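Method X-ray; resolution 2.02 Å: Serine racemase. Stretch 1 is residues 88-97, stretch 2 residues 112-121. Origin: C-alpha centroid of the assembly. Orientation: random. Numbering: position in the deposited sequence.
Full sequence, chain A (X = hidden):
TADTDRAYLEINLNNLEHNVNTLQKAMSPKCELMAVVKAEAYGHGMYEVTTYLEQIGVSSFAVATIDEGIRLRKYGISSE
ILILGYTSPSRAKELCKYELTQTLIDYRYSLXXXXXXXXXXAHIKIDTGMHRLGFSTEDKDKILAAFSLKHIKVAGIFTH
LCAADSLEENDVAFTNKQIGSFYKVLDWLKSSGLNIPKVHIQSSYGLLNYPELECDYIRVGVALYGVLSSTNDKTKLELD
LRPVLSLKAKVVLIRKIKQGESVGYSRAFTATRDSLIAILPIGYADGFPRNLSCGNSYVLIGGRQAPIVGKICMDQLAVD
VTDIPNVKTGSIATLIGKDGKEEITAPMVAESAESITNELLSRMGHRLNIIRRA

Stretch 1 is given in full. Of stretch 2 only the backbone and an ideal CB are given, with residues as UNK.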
ATOM      1  N   SER A  88      -4.265  20.768 -10.529  1.00 32.94           N
ATOM      2  CA  SER A  88      -5.454  21.506 -10.951  1.00 31.19           C
ATOM      3  C   SER A  88      -5.244  23.015 -10.867  1.00 30.87           C
ATOM      4  O   SER A  88      -4.895  23.539  -9.820  1.00 35.89           O
ATOM      5  CB  SER A  88      -6.670  21.109 -10.105  1.00 23.71           C
ATOM      6  OG  SER A  88      -7.837  21.776 -10.577  1.00 30.98           O
ATOM      7  N   PRO A  89      -5.465  23.722 -11.980  1.00 35.79           N
ATOM      8  CA  PRO A  89      -5.292  25.177 -11.964  1.00 39.96           C
ATOM      9  C   PRO A  89      -6.199  25.856 -10.944  1.00 39.75           C
ATOM     10  O   PRO A  89      -5.947  26.998 -10.557  1.00 39.13           O
ATOM     11  CB  PRO A  89      -5.678  25.585 -13.388  1.00 35.89           C
ATOM     12  CG  PRO A  89      -5.329  24.389 -14.213  1.00 34.55           C
ATOM     13  CD  PRO A  89      -5.719  23.215 -13.338  1.00 35.63           C
ATOM     14  N   SER A  90      -7.234  25.151 -10.500  1.00 36.63           N
ATOM     15  CA  SER A  90      -8.157  25.701  -9.520  1.00 39.85           C
ATOM     16  C   SER A  90      -7.470  25.863  -8.177  1.00 38.73           C
ATOM     17  O   SER A  90      -8.008  26.495  -7.269  1.00 39.16           O
ATOM     18  CB  SER A  90      -9.393  24.807  -9.371  1.00 43.62           C
ATOM     19  OG  SER A  90      -9.058  23.549  -8.810  1.00 40.71           O
ATOM     20  N   ARG A  91      -6.283  25.283  -8.046  1.00 38.29           N
ATOM     21  CA  ARG A  91      -5.536  25.391  -6.801  1.00 37.58           C
ATOM     22  C   ARG A  91      -4.323  26.291  -6.990  1.00 35.48           C
ATOM     23  O   ARG A  91      -3.343  26.187  -6.259  1.00 31.24           O
ATOM     24  CB  ARG A  91      -5.132  24.003  -6.280  1.00 36.27           C
ATOM     25  CG  ARG A  91      -6.328  23.111  -5.922  1.00 33.87           C
ATOM     26  CD  ARG A  91      -5.903  21.773  -5.300  1.00 37.57           C
ATOM     27  NE  ARG A  91      -5.448  21.923  -3.919  1.00 33.01           N
ATOM     28  CZ  ARG A  91      -5.028  20.922  -3.152  1.00 36.09           C
ATOM     29  NH1 ARG A  91      -5.002  19.683  -3.622  1.00 34.80           N
ATOM     30  NH2 ARG A  91      -4.632  21.161  -1.911  1.00 37.55           N
ATOM     31  N   ALA A  92      -4.398  27.183  -7.973  1.00 33.93           N
ATOM     32  CA  ALA A  92      -3.281  28.072  -8.280  1.00 38.39           C
ATOM     33  C   ALA A  92      -2.960  28.995  -7.113  1.00 42.03           C
ATOM     34  O   ALA A  92      -1.827  29.448  -6.965  1.00 37.56           O
ATOM     35  CB  ALA A  92      -3.565  28.885  -9.528  1.00 40.08           C
ATOM     36  N   LYS A  93      -3.970  29.277  -6.293  1.00 45.35           N
ATOM     37  CA  LYS A  93      -3.794  30.124  -5.124  1.00 45.27           C
ATOM     38  C   LYS A  93      -2.882  29.452  -4.092  1.00 43.81           C
ATOM     39  O   LYS A  93      -2.037  30.101  -3.474  1.00 42.53           O
ATOM     40  CB  LYS A  93      -5.154  30.455  -4.513  1.00 50.17           C
ATOM     41  CG  LYS A  93      -5.082  31.282  -3.252  1.00 58.40           C
ATOM     42  CD  LYS A  93      -6.470  31.682  -2.784  1.00 67.51           C
ATOM     43  CE  LYS A  93      -6.433  32.210  -1.356  1.00 75.35           C
ATOM     44  NZ  LYS A  93      -5.397  33.266  -1.170  1.00 77.51           N
ATOM     45  N   GLU A  94      -3.051  28.148  -3.919  1.00 41.79           N
ATOM     46  CA  GLU A  94      -2.223  27.388  -2.989  1.00 43.81           C
ATOM     47  C   GLU A  94      -0.790  27.265  -3.493  1.00 40.13           C
ATOM     48  O   GLU A  94       0.154  27.295  -2.703  1.00 45.29           O
ATOM     49  CB  GLU A  94      -2.815  25.999  -2.749  1.00 42.25           C
ATOM     50  CG  GLU A  94      -4.108  26.010  -1.963  1.00 41.50           C
ATOM     51  CD  GLU A  94      -4.774  24.648  -1.926  1.00 45.84           C
ATOM     52  OE1 GLU A  94      -5.490  24.316  -2.895  1.00 48.60           O
ATOM     53  OE2 GLU A  94      -4.584  23.909  -0.932  1.00 42.34           O
ATOM     54  N   LEU A  95      -0.635  27.117  -4.808  1.00 31.52           N
ATOM     55  CA  LEU A  95       0.687  27.070  -5.415  1.00 30.28           C
ATOM     56  C   LEU A  95       1.421  28.354  -5.092  1.00 31.61           C
ATOM     57  O   LEU A  95       2.619  28.345  -4.776  1.00 32.90           O
ATOM     58  CB  LEU A  95       0.579  26.933  -6.931  1.00 34.53           C
ATOM     59  CG  LEU A  95       0.237  25.546  -7.459  1.00 31.94           C
ATOM     60  CD1 LEU A  95       0.013  25.572  -8.959  1.00 28.08           C
ATOM     61  CD2 LEU A  95       1.365  24.604  -7.105  1.00 26.70           C
ATOM     62  N   CYS A  96       0.689  29.461  -5.171  1.00 33.29           N
ATOM     63  CA  CYS A  96       1.271  30.776  -4.956  1.00 38.83           C
ATOM     64  C   CYS A  96       1.617  30.980  -3.485  1.00 45.45           C
ATOM     65  O   CYS A  96       2.734  31.400  -3.161  1.00 43.28           O
ATOM     66  CB  CYS A  96       0.317  31.872  -5.429  1.00 37.22           C
ATOM     67  SG  CYS A  96       1.022  33.530  -5.354  1.00 47.72           S
ATOM     68  N   LYS A  97       0.657  30.673  -2.609  1.00 43.08           N
ATOM     69  CA  LYS A  97       0.804  30.883  -1.166  1.00 41.37           C
ATOM     70  C   LYS A  97       1.872  29.996  -0.540  1.00 41.52           C
ATOM     71  O   LYS A  97       2.606  30.427   0.354  1.00 41.36           O
ATOM     72  CB  LYS A  97      -0.531  30.662  -0.448  1.00 40.19           C
ATOM     73  CG  LYS A  97      -0.402  30.360   1.051  1.00 47.65           C
ATOM     74  CD  LYS A  97      -1.757  30.386   1.750  1.00 49.93           C
ATOM     75  CE  LYS A  97      -2.755  29.483   1.044  1.00 51.04           C
ATOM     76  NZ  LYS A  97      -4.161  29.955   1.215  1.00 54.78           N
ATOM     77  N   UNK A 112      -3.982  27.740 -19.123  1.00 30.89           N
ATOM     78  CA  UNK A 112      -5.042  27.667 -18.125  1.00 29.20           C
ATOM     79  C   UNK A 112      -4.567  28.036 -16.720  1.00 39.84           C
ATOM     80  O   UNK A 112      -5.289  28.691 -15.961  1.00 44.22           O
ATOM     81  CB  UNK A 112      -5.637  26.257 -18.110  1.00 29.20           C
ATOM     82  N   UNK A 113      -3.363  27.599 -16.367  1.00 37.15           N
ATOM     83  CA  UNK A 113      -2.786  27.958 -15.078  1.00 35.71           C
ATOM     84  C   UNK A 113      -2.482  29.457 -15.012  1.00 33.83           C
ATOM     85  O   UNK A 113      -2.672  30.094 -13.967  1.00 30.53           O
ATOM     86  CB  UNK A 113      -1.514  27.147 -14.823  1.00 35.71           C
ATOM     87  N   UNK A 114      -2.003  30.006 -16.129  1.00 33.50           N
ATOM     88  CA  UNK A 114      -1.688  31.430 -16.237  1.00 37.66           C
ATOM     89  C   UNK A 114      -2.934  32.288 -16.043  1.00 45.81           C
ATOM     90  O   UNK A 114      -2.885  33.342 -15.404  1.00 48.05           O
ATOM     91  CB  UNK A 114      -1.050  31.732 -17.595  1.00 37.66           C
ATOM     92  N   UNK A 115      -4.054  31.816 -16.584  1.00 46.93           N
ATOM     93  CA  UNK A 115      -5.303  32.569 -16.547  1.00 49.25           C
ATOM     94  C   UNK A 115      -5.890  32.680 -15.150  1.00 43.82           C
ATOM     95  O   UNK A 115      -6.770  33.504 -14.912  1.00 41.76           O
ATOM     96  CB  UNK A 115      -6.328  31.918 -17.478  1.00 49.25           C
ATOM     97  N   UNK A 116      -5.400  31.863 -14.221  1.00 44.33           N
ATOM     98  CA  UNK A 116      -5.885  31.929 -12.846  1.00 38.03           C
ATOM     99  C   UNK A 116      -5.455  33.237 -12.174  1.00 38.50           C
ATOM    100  O   UNK A 116      -6.040  33.652 -11.173  1.00 39.84           O
ATOM    101  CB  UNK A 116      -5.373  30.730 -12.045  1.00 38.03           C
ATOM    102  N   UNK A 117      -4.443  33.891 -12.740  1.00 41.42           N
ATOM    103  CA  UNK A 117      -4.025  35.208 -12.290  1.00 43.49           C
ATOM    104  C   UNK A 117      -3.031  35.238 -11.140  1.00 45.41           C
ATOM    105  O   UNK A 117      -2.668  36.315 -10.657  1.00 44.26           O
ATOM    106  CB  UNK A 117      -5.266  36.002 -11.879  1.00 43.49           C
ATOM    107  N   UNK A 118      -2.585  34.065 -10.698  1.00 43.68           N
ATOM    108  CA  UNK A 118      -1.619  33.982  -9.603  1.00 41.57           C
ATOM    109  C   UNK A 118      -0.177  33.848 -10.093  1.00 43.36           C
ATOM    110  O   UNK A 118       0.107  33.100 -11.031  1.00 45.14           O
ATOM    111  CB  UNK A 118      -1.963  32.797  -8.699  1.00 41.57           C
ATOM    112  N   UNK A 119       0.725  34.591  -9.460  1.00 41.58           N
ATOM    113  CA  UNK A 119       2.148  34.500  -9.769  1.00 42.15           C
ATOM    114  C   UNK A 119       2.738  33.186  -9.252  1.00 36.43           C
ATOM    115  O   UNK A 119       2.764  32.932  -8.053  1.00 36.52           O
ATOM    116  CB  UNK A 119       2.899  35.690  -9.168  1.00 42.15           C
ATOM    117  N   UNK A 120       3.208  32.360 -10.180  1.00 35.22           N
ATOM    118  CA  UNK A 120       3.601  30.988  -9.897  1.00 35.19           C
ATOM    119  C   UNK A 120       4.958  30.676 -10.523  1.00 38.09           C
ATOM    120  O   UNK A 120       5.203  31.026 -11.681  1.00 38.60           O
ATOM    121  CB  UNK A 120       2.540  30.012 -10.410  1.00 35.19           C
ATOM    122  N   UNK A 121       5.843  30.030  -9.767  1.00 26.77           N
ATOM    123  CA  UNK A 121       7.112  29.575 -10.327  1.00 27.89           C
ATOM    124  C   UNK A 121       6.924  28.226 -11.020  1.00 26.70           C
ATOM    125  O   UNK A 121       6.156  27.391 -10.556  1.00 25.65           O
ATOM    126  CB  UNK A 121       8.179  29.473  -9.235  1.00 27.89           C
TER

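Position 112 lies in a helix, its CA-to-CB bond sideways to stretch 1, with the ideal CB 4.3 Å from Pro89 CG. A branched or long apolar side chain could cover the proline ring. The residue is Leu112, whose CG packs 3.8 Å from Pro89 CG.

At 113 the bond is again sideways, and the ideal CB is 4.7 Å from Pro89 CB. Pro89, Ala92 and Leu95 offer a purely apolar surface just beyond, so leucine, isoleucine, methionine or phenylalanine might be considered. Leu113 bends its end nearer: its CD1 lies 3.8 Å from Pro89 CA, and 4.0 Å from both Ala92 CB and Leu95 CD1.

Positions 114 and 115 have nothing of stretch 1 within 5.5 Å of their ideal CB atoms, so many polar residues would serve. They are Asn114, which opens a type I turn ending at 117, and Lys115.

Position 116 points toward stretch 1, its ideal CB 3.6 Å from Ala92 CB and 4.1 Å from Pro89 O. The small alanine leaves room for a CB, but a longer chain must turn along the surface. Gln116 does so with chi1 and chi2 both m: its CG passes 3.2 Å from Pro89 O, and its NE2 donates a hydrogen bond to Leu112 O at 2.8 Å, so its amide turns back to its own stretch.

At 117 phi is 86°, and a CB would be jammed against the preceding carbonyl oxygen. This calls for glycine, and Gly117 closes the turn.

Position 118 points toward the helix of stretch 1, its ideal CB 3.8 Å from Ala92 O and 4.1 Å from Cys96 CB. A flat aromatic or long aliphatic group could lie along Ala92 and Lys93. Tyr118 sets its ring face against Lys93, whose CA is 3.9 Å from the ring centroid in a CH-pi contact, while Ala92 CB is 3.9 Å from Tyr118 CD2. A water links Tyr118 OH (3.3 Å from the water O) and Lys93 NZ (3.5 Å from it) through weak hydrogen bonds.

Position 119 runs sideways, its ideal CB 4.8 Å from Cys96 SG; a polar residue leading outward fits. Asp119 does this, and its backbone O lies 3.3 Å from Cys96 SG.

At 120, in a strand, the ideal CB is 5.0 Å from Leu95 CB, a gap suited to isoleucine, leucine or methionine. Ile120 fills it: its CD1 reaches Leu95 CD1 at 3.8 Å and Ala92 CB at 3.9 Å.

Position 121 faces no side chain of stretch 1, so a long polar residue is acceptable: Lys121.

Stretch 2 112-121: LLNKQGYDIK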
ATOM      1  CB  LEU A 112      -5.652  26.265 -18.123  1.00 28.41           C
ATOM      2  CG  LEU A 112      -6.918  26.033 -17.298  1.00 36.74           C
ATOM      3  CD1 LEU A 112      -7.991  27.036 -17.665  1.00 41.86           C
ATOM      4  CD2 LEU A 112      -7.428  24.623 -17.523  1.00 41.06           C
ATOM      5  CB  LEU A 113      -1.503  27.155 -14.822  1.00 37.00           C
ATOM      6  CG  LEU A 113      -0.889  27.305 -13.430  1.00 32.73           C
ATOM      7  CD1 LEU A 113      -1.798  26.699 -12.377  1.00 30.68           C
ATOM      8  CD2 LEU A 113       0.490  26.676 -13.378  1.00 32.53           C
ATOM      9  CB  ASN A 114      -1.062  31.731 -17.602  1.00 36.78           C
ATOM     10  CG  ASN A 114      -0.610  33.182 -17.743  1.00 40.91           C
ATOM     11  OD1 ASN A 114       0.044  33.736 -16.856  1.00 43.99           O
ATOM     12  ND2 ASN A 114      -0.958  33.801 -18.866  1.00 37.74           N
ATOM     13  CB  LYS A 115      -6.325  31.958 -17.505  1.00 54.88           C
ATOM     14  CG  LYS A 115      -5.920  32.105 -18.956  1.00 63.11           C
ATOM     15  CD  LYS A 115      -6.897  31.424 -19.887  1.00 71.57           C
ATOM     16  CE  LYS A 115      -6.564  31.747 -21.335  1.00 77.64           C
ATOM     17  NZ  LYS A 115      -6.686  33.206 -21.614  1.00 83.08           N
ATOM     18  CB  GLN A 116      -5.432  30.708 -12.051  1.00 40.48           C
ATOM     19  CG  GLN A 116      -5.785  29.391 -12.720  1.00 40.36           C
ATOM     20  CD  GLN A 116      -7.254  29.307 -13.097  1.00 44.41           C
ATOM     21  OE1 GLN A 116      -8.131  29.453 -12.246  1.00 47.04           O
ATOM     22  NE2 GLN A 116      -7.529  29.071 -14.378  1.00 36.55           N
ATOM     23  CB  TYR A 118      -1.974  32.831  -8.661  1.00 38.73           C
ATOM     24  CG  TYR A 118      -3.255  33.071  -7.905  1.00 41.85           C
ATOM     25  CD1 TYR A 118      -3.296  33.967  -6.850  1.00 45.79           C
ATOM     26  CD2 TYR A 118      -4.427  32.414  -8.252  1.00 41.33           C
ATOM     27  CE1 TYR A 118      -4.467  34.202  -6.155  1.00 46.12           C
ATOM     28  CE2 TYR A 118      -5.609  32.645  -7.564  1.00 42.40           C
ATOM     29  CZ  TYR A 118      -5.618  33.540  -6.518  1.00 43.64           C
ATOM     30  OH  TYR A 118      -6.776  33.779  -5.823  1.00 45.51           O
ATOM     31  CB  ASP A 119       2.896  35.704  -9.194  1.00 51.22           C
ATOM     32  CG  ASP A 119       2.603  36.990  -9.958  1.00 62.25           C
ATOM     33  OD1 ASP A 119       2.236  36.908 -11.152  1.00 59.48           O
ATOM     34  OD2 ASP A 119       2.746  38.081  -9.364  1.00 68.76           O
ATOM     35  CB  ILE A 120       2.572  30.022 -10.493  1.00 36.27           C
ATOM     36  CG1 ILE A 120       1.238  30.150  -9.762  1.00 39.95           C
ATOM     37  CG2 ILE A 120       3.064  28.590 -10.431  1.00 35.16           C
ATOM     38  CD1 ILE A 120       0.239  29.115 -10.181  1.00 39.10           C
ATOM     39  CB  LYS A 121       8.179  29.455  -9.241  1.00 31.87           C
ATOM     40  CG  LYS A 121       8.958  30.722  -8.957  1.00 43.72           C
ATOM     41  CD  LYS A 121      10.336  30.375  -8.387  1.00 49.76           C
ATOM     42  CE  LYS A 121      11.141  31.623  -8.049  1.00 54.81           C
ATOM     43  NZ  LYS A 121      10.518  32.399  -6.937  1.00 57.07           N
TER
HETATM   44  O   HOH W   1      -6.568  35.828  -3.221  1.00 49.58           O
HETATM   45  O   HOH W   2       4.922  29.420  -7.041  1.00 38.23           O
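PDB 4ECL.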